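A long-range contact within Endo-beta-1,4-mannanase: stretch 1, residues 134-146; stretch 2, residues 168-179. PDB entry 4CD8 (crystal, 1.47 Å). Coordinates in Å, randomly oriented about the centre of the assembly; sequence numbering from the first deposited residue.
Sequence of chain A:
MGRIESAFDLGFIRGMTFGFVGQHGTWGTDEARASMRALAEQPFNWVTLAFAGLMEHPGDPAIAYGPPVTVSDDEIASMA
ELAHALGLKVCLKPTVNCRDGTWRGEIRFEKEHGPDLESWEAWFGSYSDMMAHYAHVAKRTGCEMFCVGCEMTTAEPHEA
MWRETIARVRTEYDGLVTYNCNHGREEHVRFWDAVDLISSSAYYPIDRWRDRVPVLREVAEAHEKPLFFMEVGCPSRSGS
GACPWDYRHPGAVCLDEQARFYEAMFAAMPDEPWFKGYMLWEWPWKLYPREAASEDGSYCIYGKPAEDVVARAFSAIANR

Stretch 1 134-146: YAHVAKRTGCEMF
Stretch 2, residues 168-179: RVRTEYDGLVTY

The shortest polar contact joining the two stretches is a salt bridge, K139 NZ to D174 OD2 at 2.6 Å. K139 reaches it with all four chi angles t, its aliphatic chain extended from the last helical turn, while D174 (chi1 m) turns its carboxylate to meet it. Both residues are exposed, as suits a charged pair.

Deeper, Y173 OH donates to C143 O at 2.7 Å. Chi1 t and chi2 73° carry the buried ring against helix 134-140, beside A135, A138 and K139, and bring its hydroxyl to the turn beyond. There G142, with phi/psi 72/24, closes a Schellman motif (C143 N to A138 O 2.9 Å, G142 N to K139 O 3.2 Å), its positive phi favouring glycine. G175 (-88/-166) also suits its place, since a CB there would lie 2.1 Å from Y173 OH.

Beyond these turns the two stretches pair as parallel strands, M145 with L176 (CA-CA 4.5 Å) and F146 with V177 (CA-CA 5.0 Å). The ladder runs L176 N to E144 O, 3.2 Å; F146 N to L176 O, 2.9 Å; and T178 N to F146 O, 3.0 Å. M145 (-144/155) and F146 (-135/130) have beta phi/psi. M145 and L176 share one sheet face, with M145 CG 4.0 Å from L176 CB; F146 and V177 occupy the other.

On that second face helix 134-140 and the helix containing 168-172 pack at 27°, their axes approaching to 8.5 Å and running in broadly the same direction. F146 (chi1 t, chi2 79°) sets F146 CB over one face of the Y173 ring, 3.5 Å from Y173 CE2, and F146 CD2 lies 3.9 Å from V169 CG1. A135 CB lies 3.9 Å from V169 CG1 of the other helix and 3.9 Å from Y173 CB; the methyl A138 CB packs 3.6 Å from Y173 CE1. Altogether 725 Å² is buried, both sides summed.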

ATOM      1  N   TYR A 134     -12.716   8.374  -4.661  1.00 15.48           N
ATOM      2  CA  TYR A 134     -12.361   7.679  -3.441  1.00 13.83           C
ATOM      3  C   TYR A 134     -11.826   8.582  -2.350  1.00 14.55           C
ATOM      4  O   TYR A 134     -12.021   8.254  -1.202  1.00 15.25           O
ATOM      5  CB  TYR A 134     -11.482   6.455  -3.703  1.00 14.54           C
ATOM      6  CG  TYR A 134     -12.262   5.367  -4.438  1.00 16.20           C
ATOM      7  CD1 TYR A 134     -13.318   4.716  -3.836  1.00 16.73           C
ATOM      8  CD2 TYR A 134     -11.951   5.047  -5.755  1.00 14.24           C
ATOM      9  CE1 TYR A 134     -14.039   3.722  -4.499  1.00 15.97           C
ATOM     10  CE2 TYR A 134     -12.649   4.055  -6.411  1.00 15.22           C
ATOM     11  CZ  TYR A 134     -13.710   3.428  -5.788  1.00 16.61           C
ATOM     12  OH  TYR A 134     -14.408   2.461  -6.459  1.00 19.59           O
ATOM     13  N   ALA A 135     -11.297   9.740  -2.734  1.00 14.71           N
ATOM     14  CA  ALA A 135     -10.865  10.730  -1.738  1.00 16.06           C
ATOM     15  C   ALA A 135     -12.090  11.248  -0.986  1.00 15.58           C
ATOM     16  O   ALA A 135     -12.051  11.400   0.240  1.00 15.08           O
ATOM     17  CB  ALA A 135     -10.124  11.896  -2.404  1.00 17.09           C
ATOM     18  N   HIS A 136     -13.185  11.421  -1.731  1.00 14.28           N
ATOM     19  CA  HIS A 136     -14.460  11.851  -1.159  1.00 19.04           C
ATOM     20  C   HIS A 136     -15.031  10.796  -0.225  1.00 18.80           C
ATOM     21  O   HIS A 136     -15.492  11.100   0.849  1.00 17.29           O
ATOM     22  CB  HIS A 136     -15.449  12.207  -2.290  1.00 22.12           C
ATOM     23  CG  HIS A 136     -16.832  12.534  -1.830  1.00 26.40           C
ATOM     24  ND1 HIS A 136     -17.111  13.664  -1.103  1.00 23.63           N
ATOM     25  CD2 HIS A 136     -18.023  11.919  -2.051  1.00 32.73           C
ATOM     26  CE1 HIS A 136     -18.411  13.727  -0.868  1.00 35.61           C
ATOM     27  NE2 HIS A 136     -18.993  12.684  -1.442  1.00 35.68           N
ATOM     28  N   VAL A 137     -14.944   9.520  -0.638  1.00 16.40           N
ATOM     29  CA  VAL A 137     -15.331   8.411   0.228  1.00 18.33           C
ATOM     30  C   VAL A 137     -14.468   8.374   1.502  1.00 15.62           C
ATOM     31  O   VAL A 137     -14.997   8.209   2.600  1.00 16.58           O
ATOM     32  CB  VAL A 137     -15.244   7.046  -0.505  1.00 17.35           C
ATOM     33  CG1 VAL A 137     -15.387   5.901   0.474  1.00 18.77           C
ATOM     34  CG2 VAL A 137     -16.294   6.945  -1.637  1.00 19.27           C
ATOM     35  N   ALA A 138     -13.159   8.607   1.340  1.00 14.65           N
ATOM     36  CA  ALA A 138     -12.238   8.683   2.478  1.00 14.64           C
ATOM     37  C   ALA A 138     -12.648   9.773   3.478  1.00 14.74           C
ATOM     38  O   ALA A 138     -12.623   9.544   4.675  1.00 15.26           O
ATOM     39  CB  ALA A 138     -10.808   8.886   2.020  1.00 14.23           C
ATOM     40  N   LYS A 139     -13.064  10.928   2.962  1.00 15.06           N
ATOM     41  CA  LYS A 139     -13.452  12.027   3.850  1.00 16.24           C
ATOM     42  C   LYS A 139     -14.739  11.674   4.598  1.00 15.96           C
ATOM     43  O   LYS A 139     -14.845  11.821   5.832  1.00 18.68           O
ATOM     44  CB  LYS A 139     -13.631  13.303   3.056  1.00 16.54           C
ATOM     45  CG  LYS A 139     -14.218  14.408   3.927  1.00 20.49           C
ATOM     46  CD  LYS A 139     -13.951  15.779   3.357  1.00 22.74           C
ATOM     47  CE  LYS A 139     -14.661  16.834   4.207  1.00 24.80           C
ATOM     48  NZ  LYS A 139     -14.166  18.173   3.844  1.00 21.55           N
ATOM     49  N   ARG A 140     -15.726  11.189   3.859  1.00 15.21           N
ATOM     50  CA  ARG A 140     -17.007  10.848   4.470  1.00 18.20           C
ATOM     51  C   ARG A 140     -16.949   9.693   5.482  1.00 18.50           C
ATOM     52  O   ARG A 140     -17.753   9.648   6.409  1.00 22.64           O
ATOM     53  CB  ARG A 140     -18.016  10.517   3.377  1.00 22.19           C
ATOM     54  CG  ARG A 140     -18.388  11.683   2.475  1.00 25.40           C
ATOM     55  CD  ARG A 140     -19.569  11.373   1.563  1.00 31.63           C
ATOM     56  NE  ARG A 140     -20.794  11.215   2.306  0.50 24.20           N
ATOM     57  CZ  ARG A 140     -21.957  10.928   1.752  1.00 47.49           C
ATOM     58  NH1 ARG A 140     -22.061  10.766   0.432  1.00 47.52           N
ATOM     59  NH2 ARG A 140     -23.023  10.796   2.525  1.00 62.08           N
ATOM     60  N   THR A 141     -15.994   8.781   5.287  1.00 17.31           N
ATOM     61  CA  THR A 141     -15.821   7.613   6.161  1.00 16.12           C
ATOM     62  C   THR A 141     -14.768   7.860   7.256  1.00 16.32           C
ATOM     63  O   THR A 141     -14.485   6.999   8.063  1.00 18.64           O
ATOM     64  CB  THR A 141     -15.469   6.349   5.361  1.00 18.38           C
ATOM     65  OG1 THR A 141     -14.260   6.561   4.629  1.00 16.89           O
ATOM     66  CG2 THR A 141     -16.646   5.998   4.400  1.00 20.06           C
ATOM     67  N   GLY A 142     -14.214   9.071   7.280  1.00 15.35           N
ATOM     68  CA  GLY A 142     -13.292   9.452   8.329  1.00 16.59           C
ATOM     69  C   GLY A 142     -11.919   8.797   8.257  1.00 15.43           C
ATOM     70  O   GLY A 142     -11.209   8.656   9.277  1.00 16.57           O
ATOM     71  N   CYS A 143     -11.527   8.381   7.066  1.00 15.04           N
ATOM     72  CA  CYS A 143     -10.229   7.760   6.929  1.00 15.79           C
ATOM     73  C   CYS A 143      -9.139   8.803   7.172  1.00 16.96           C
ATOM     74  O   CYS A 143      -9.141   9.862   6.567  1.00 16.57           O
ATOM     75  CB  CYS A 143     -10.060   7.122   5.549  1.00 15.28           C
ATOM     76  SG  CYS A 143     -11.074   5.684   5.219  1.00 16.42           S
ATOM     77  N   GLU A 144      -8.198   8.432   8.026  1.00 14.88           N
ATOM     78  CA  GLU A 144      -7.118   9.305   8.488  1.00 14.77           C
ATOM     79  C   GLU A 144      -6.007   9.516   7.449  1.00 14.77           C
ATOM     80  O   GLU A 144      -5.214  10.426   7.520  1.00 16.04           O
ATOM     81  CB  GLU A 144      -6.542   8.730   9.758  1.00 14.20           C
ATOM     82  CG  GLU A 144      -7.500   8.790  10.943  1.00 14.96           C
ATOM     83  CD  GLU A 144      -8.462   7.641  11.113  1.00 14.24           C
ATOM     84  OE1 GLU A 144      -8.624   6.801  10.168  1.00 14.81           O
ATOM     85  OE2 GLU A 144      -9.108   7.613  12.186  1.00 18.37           O
ATOM     86  N   MET A 145      -5.931   8.636   6.456  1.00 14.08           N
ATOM     87  CA  MET A 145      -4.980   8.817   5.363  1.00 14.18           C
ATOM     88  C   MET A 145      -5.594   8.340   4.045  1.00 11.31           C
ATOM     89  O   MET A 145      -6.475   7.476   4.044  1.00 13.93           O
ATOM     90  CB  MET A 145      -3.676   8.028   5.614  1.00 12.47           C
ATOM     91  CG  MET A 145      -2.505   8.370   4.722  1.00 15.64           C
ATOM     92  SD  MET A 145      -1.042   7.381   5.085  1.00 19.28           S
ATOM     93  CE  MET A 145      -0.670   7.675   6.793  1.00 20.69           C
ATOM     94  N   PHE A 146      -5.080   8.901   2.959  1.00 12.48           N
ATOM     95  CA  PHE A 146      -5.448   8.576   1.602  1.00 12.34           C
ATOM     96  C   PHE A 146      -4.172   8.454   0.795  1.00 14.45           C
ATOM     97  O   PHE A 146      -3.300   9.305   0.825  1.00 13.26           O
ATOM     98  CB  PHE A 146      -6.342   9.644   0.976  1.00 13.63           C
ATOM     99  CG  PHE A 146      -6.832   9.270  -0.402  1.00 12.17           C
ATOM    100  CD1 PHE A 146      -7.881   8.387  -0.539  1.00 13.60           C
ATOM    101  CD2 PHE A 146      -6.252   9.782  -1.555  1.00 13.06           C
ATOM    102  CE1 PHE A 146      -8.362   8.010  -1.811  1.00 15.28           C
ATOM    103  CE2 PHE A 146      -6.754   9.430  -2.827  1.00 14.54           C
ATOM    104  CZ  PHE A 146      -7.799   8.522  -2.927  1.00 14.90           C
ATOM    105  N   ARG A 168      -6.737  18.041  -6.885  1.00 14.37           N
ATOM    106  CA  ARG A 168      -8.154  17.691  -6.875  1.00 16.78           C
ATOM    107  C   ARG A 168      -8.489  16.835  -5.656  1.00 16.44           C
ATOM    108  O   ARG A 168      -9.515  17.033  -5.016  1.00 17.92           O
ATOM    109  CB  ARG A 168      -8.532  16.977  -8.162  1.00 16.01           C
ATOM    110  CG  ARG A 168      -9.988  16.581  -8.230  1.00 15.55           C
ATOM    111  CD  ARG A 168     -10.237  16.024  -9.614  1.00 18.75           C
ATOM    112  NE  ARG A 168     -11.594  15.584  -9.782  1.00 18.22           N
ATOM    113  CZ  ARG A 168     -12.046  14.844 -10.819  1.00 21.76           C
ATOM    114  NH1 ARG A 168     -11.233  14.459 -11.753  1.00 20.99           N
ATOM    115  NH2 ARG A 168     -13.368  14.479 -10.863  1.00 17.87           N
ATOM    116  N   VAL A 169      -7.641  15.855  -5.337  1.00 14.11           N
ATOM    117  CA  VAL A 169      -7.812  15.123  -4.109  1.00 15.65           C
ATOM    118  C   VAL A 169      -7.905  16.028  -2.862  1.00 15.74           C
ATOM    119  O   VAL A 169      -8.746  15.818  -2.003  1.00 15.12           O
ATOM    120  CB  VAL A 169      -6.653  14.095  -3.914  1.00 15.90           C
ATOM    121  CG1 VAL A 169      -6.566  13.566  -2.494  1.00 16.76           C
ATOM    122  CG2 VAL A 169      -6.815  12.920  -4.874  1.00 17.10           C
ATOM    123  N   ARG A 170      -7.091  17.070  -2.819  1.00 16.84           N
ATOM    124  CA  ARG A 170      -7.128  17.981  -1.677  1.00 17.30           C
ATOM    125  C   ARG A 170      -8.467  18.708  -1.572  1.00 17.72           C
ATOM    126  O   ARG A 170      -8.888  19.063  -0.473  1.00 18.68           O
ATOM    127  CB  ARG A 170      -6.013  18.984  -1.794  1.00 18.66           C
ATOM    128  CG  ARG A 170      -4.606  18.446  -1.665  1.00 17.29           C
ATOM    129  CD  ARG A 170      -4.248  17.925  -0.296  1.00 17.83           C
ATOM    130  NE  ARG A 170      -2.798  17.807  -0.170  1.00 19.11           N
ATOM    131  CZ  ARG A 170      -2.164  17.293   0.879  1.00 16.12           C
ATOM    132  NH1 ARG A 170      -2.839  16.858   1.921  1.00 16.96           N
ATOM    133  NH2 ARG A 170      -0.837  17.250   0.881  1.00 19.19           N
ATOM    134  N   THR A 171      -9.151  18.913  -2.697  1.00 16.09           N
ATOM    135  CA  THR A 171     -10.490  19.556  -2.651  1.00 18.50           C
ATOM    136  C   THR A 171     -11.532  18.671  -1.966  1.00 16.10           C
ATOM    137  O   THR A 171     -12.544  19.180  -1.428  1.00 20.90           O
ATOM    138  CB  THR A 171     -11.012  20.045  -4.039  1.00 16.88           C
ATOM    139  OG1 THR A 171     -11.418  18.939  -4.871  1.00 20.22           O
ATOM    140  CG2 THR A 171      -9.981  20.873  -4.770  1.00 18.01           C
ATOM    141  N   GLU A 172     -11.285  17.346  -2.039  1.00 19.49           N
ATOM    142  CA  GLU A 172     -12.240  16.323  -1.614  1.00 17.02           C
ATOM    143  C   GLU A 172     -11.918  15.701  -0.276  1.00 16.75           C
ATOM    144  O   GLU A 172     -12.728  14.951   0.270  1.00 16.26           O
ATOM    145  CB  GLU A 172     -12.271  15.186  -2.660  1.00 15.02           C
ATOM    146  CG  GLU A 172     -12.708  15.608  -4.049  1.00 20.41           C
ATOM    147  CD  GLU A 172     -14.187  15.944  -4.168  1.00 18.52           C
ATOM    148  OE1 GLU A 172     -14.947  15.741  -3.207  1.00 19.74           O
ATOM    149  OE2 GLU A 172     -14.609  16.435  -5.256  1.00 26.89           O
ATOM    150  N   TYR A 173     -10.720  16.005   0.243  1.00 15.00           N
ATOM    151  CA  TYR A 173     -10.202  15.248   1.367  1.00 16.74           C
ATOM    152  C   TYR A 173      -9.226  16.104   2.188  1.00 16.19           C
ATOM    153  O   TYR A 173      -8.283  16.640   1.628  1.00 16.38           O
ATOM    154  CB  TYR A 173      -9.506  13.980   0.813  1.00 16.78           C
ATOM    155  CG  TYR A 173      -8.905  13.135   1.903  1.00 14.23           C
ATOM    156  CD1 TYR A 173      -9.704  12.392   2.759  1.00 13.71           C
ATOM    157  CD2 TYR A 173      -7.539  13.110   2.094  1.00 14.04           C
ATOM    158  CE1 TYR A 173      -9.152  11.632   3.763  1.00 14.82           C
ATOM    159  CE2 TYR A 173      -6.962  12.347   3.100  1.00 14.33           C
ATOM    160  CZ  TYR A 173      -7.778  11.610   3.928  1.00 14.66           C
ATOM    161  OH  TYR A 173      -7.270  10.858   4.955  1.00 14.67           O
ATOM    162  N   ASP A 174      -9.444  16.117   3.506  1.00 14.09           N
ATOM    163  CA  ASP A 174      -8.724  16.986   4.441  1.00 17.53           C
ATOM    164  C   ASP A 174      -7.649  16.246   5.248  1.00 17.03           C
ATOM    165  O   ASP A 174      -6.921  16.852   6.024  1.00 20.60           O
ATOM    166  CB  ASP A 174      -9.700  17.608   5.454  1.00 18.61           C
ATOM    167  CG  ASP A 174     -10.794  18.404   4.800  1.00 19.86           C
ATOM    168  OD1 ASP A 174     -10.491  19.166   3.852  1.00 24.71           O
ATOM    169  OD2 ASP A 174     -11.968  18.275   5.239  1.00 25.46           O
ATOM    170  N   GLY A 175      -7.531  14.921   5.060  1.00 16.27           N
ATOM    171  CA  GLY A 175      -6.635  14.122   5.887  1.00 15.90           C
ATOM    172  C   GLY A 175      -5.233  14.047   5.343  1.00 14.83           C
ATOM    173  O   GLY A 175      -4.849  14.800   4.440  1.00 15.54           O
ATOM    174  N   LEU A 176      -4.439  13.117   5.875  1.00 14.99           N
ATOM    175  CA  LEU A 176      -3.072  12.947   5.393  1.00 17.30           C
ATOM    176  C   LEU A 176      -3.071  12.315   4.014  1.00 13.88           C
ATOM    177  O   LEU A 176      -3.846  11.377   3.750  1.00 15.00           O
ATOM    178  CB  LEU A 176      -2.289  12.038   6.338  1.00 18.08           C
ATOM    179  CG  LEU A 176      -2.055  12.634   7.723  1.00 15.70           C
ATOM    180  CD1 LEU A 176      -1.638  11.512   8.649  1.00 13.83           C
ATOM    181  CD2 LEU A 176      -0.924  13.645   7.626  1.00 14.17           C
ATOM    182  N   VAL A 177      -2.188  12.787   3.162  1.00 13.03           N
ATOM    183  CA  VAL A 177      -2.061  12.311   1.801  1.00 13.74           C
ATOM    184  C   VAL A 177      -0.651  11.802   1.599  1.00 15.32           C
ATOM    185  O   VAL A 177       0.319  12.456   1.938  1.00 13.83           O
ATOM    186  CB  VAL A 177      -2.409  13.373   0.718  1.00 13.74           C
ATOM    187  CG1 VAL A 177      -2.116  12.834  -0.679  1.00 17.18           C
ATOM    188  CG2 VAL A 177      -3.874  13.743   0.826  1.00 13.41           C
ATOM    189  N   THR A 178      -0.541  10.579   1.084  1.00 13.82           N
ATOM    190  CA  THR A 178       0.741  10.057   0.667  1.00 11.02           C
ATOM    191  C   THR A 178       0.658   9.586  -0.783  1.00 13.71           C
ATOM    192  O   THR A 178      -0.457   9.366  -1.275  1.00 13.71           O
ATOM    193  CB  THR A 178       1.196   8.895   1.581  1.00 11.62           C
ATOM    194  OG1 THR A 178       2.576   8.623   1.335  1.00 14.07           O
ATOM    195  CG2 THR A 178       0.340   7.605   1.359  1.00 13.69           C
ATOM    196  N   TYR A 179       1.826   9.501  -1.426  1.00 11.65           N
ATOM    197  CA  TYR A 179       1.997   8.740  -2.690  1.00 11.16           C
ATOM    198  C   TYR A 179       3.003   7.662  -2.343  1.00 13.78           C
ATOM    199  O   TYR A 179       4.023   7.933  -1.723  1.00 13.22           O
ATOM    200  CB  TYR A 179       2.583   9.652  -3.790  1.00 14.90           C
ATOM    201  CG  TYR A 179       2.975   8.851  -4.998  1.00 13.47           C
ATOM    202  CD1 TYR A 179       1.981   8.317  -5.802  1.00 13.06           C
ATOM    203  CD2 TYR A 179       4.277   8.613  -5.313  1.00 14.85           C
ATOM    204  CE1 TYR A 179       2.312   7.532  -6.892  1.00 15.07           C
ATOM    205  CE2 TYR A 179       4.623   7.836  -6.410  1.00 14.70           C
ATOM    206  CZ  TYR A 179       3.624   7.300  -7.173  1.00 15.08           C
ATOM    207  OH  TYR A 179       3.986   6.533  -8.221  1.00 14.89           O
TER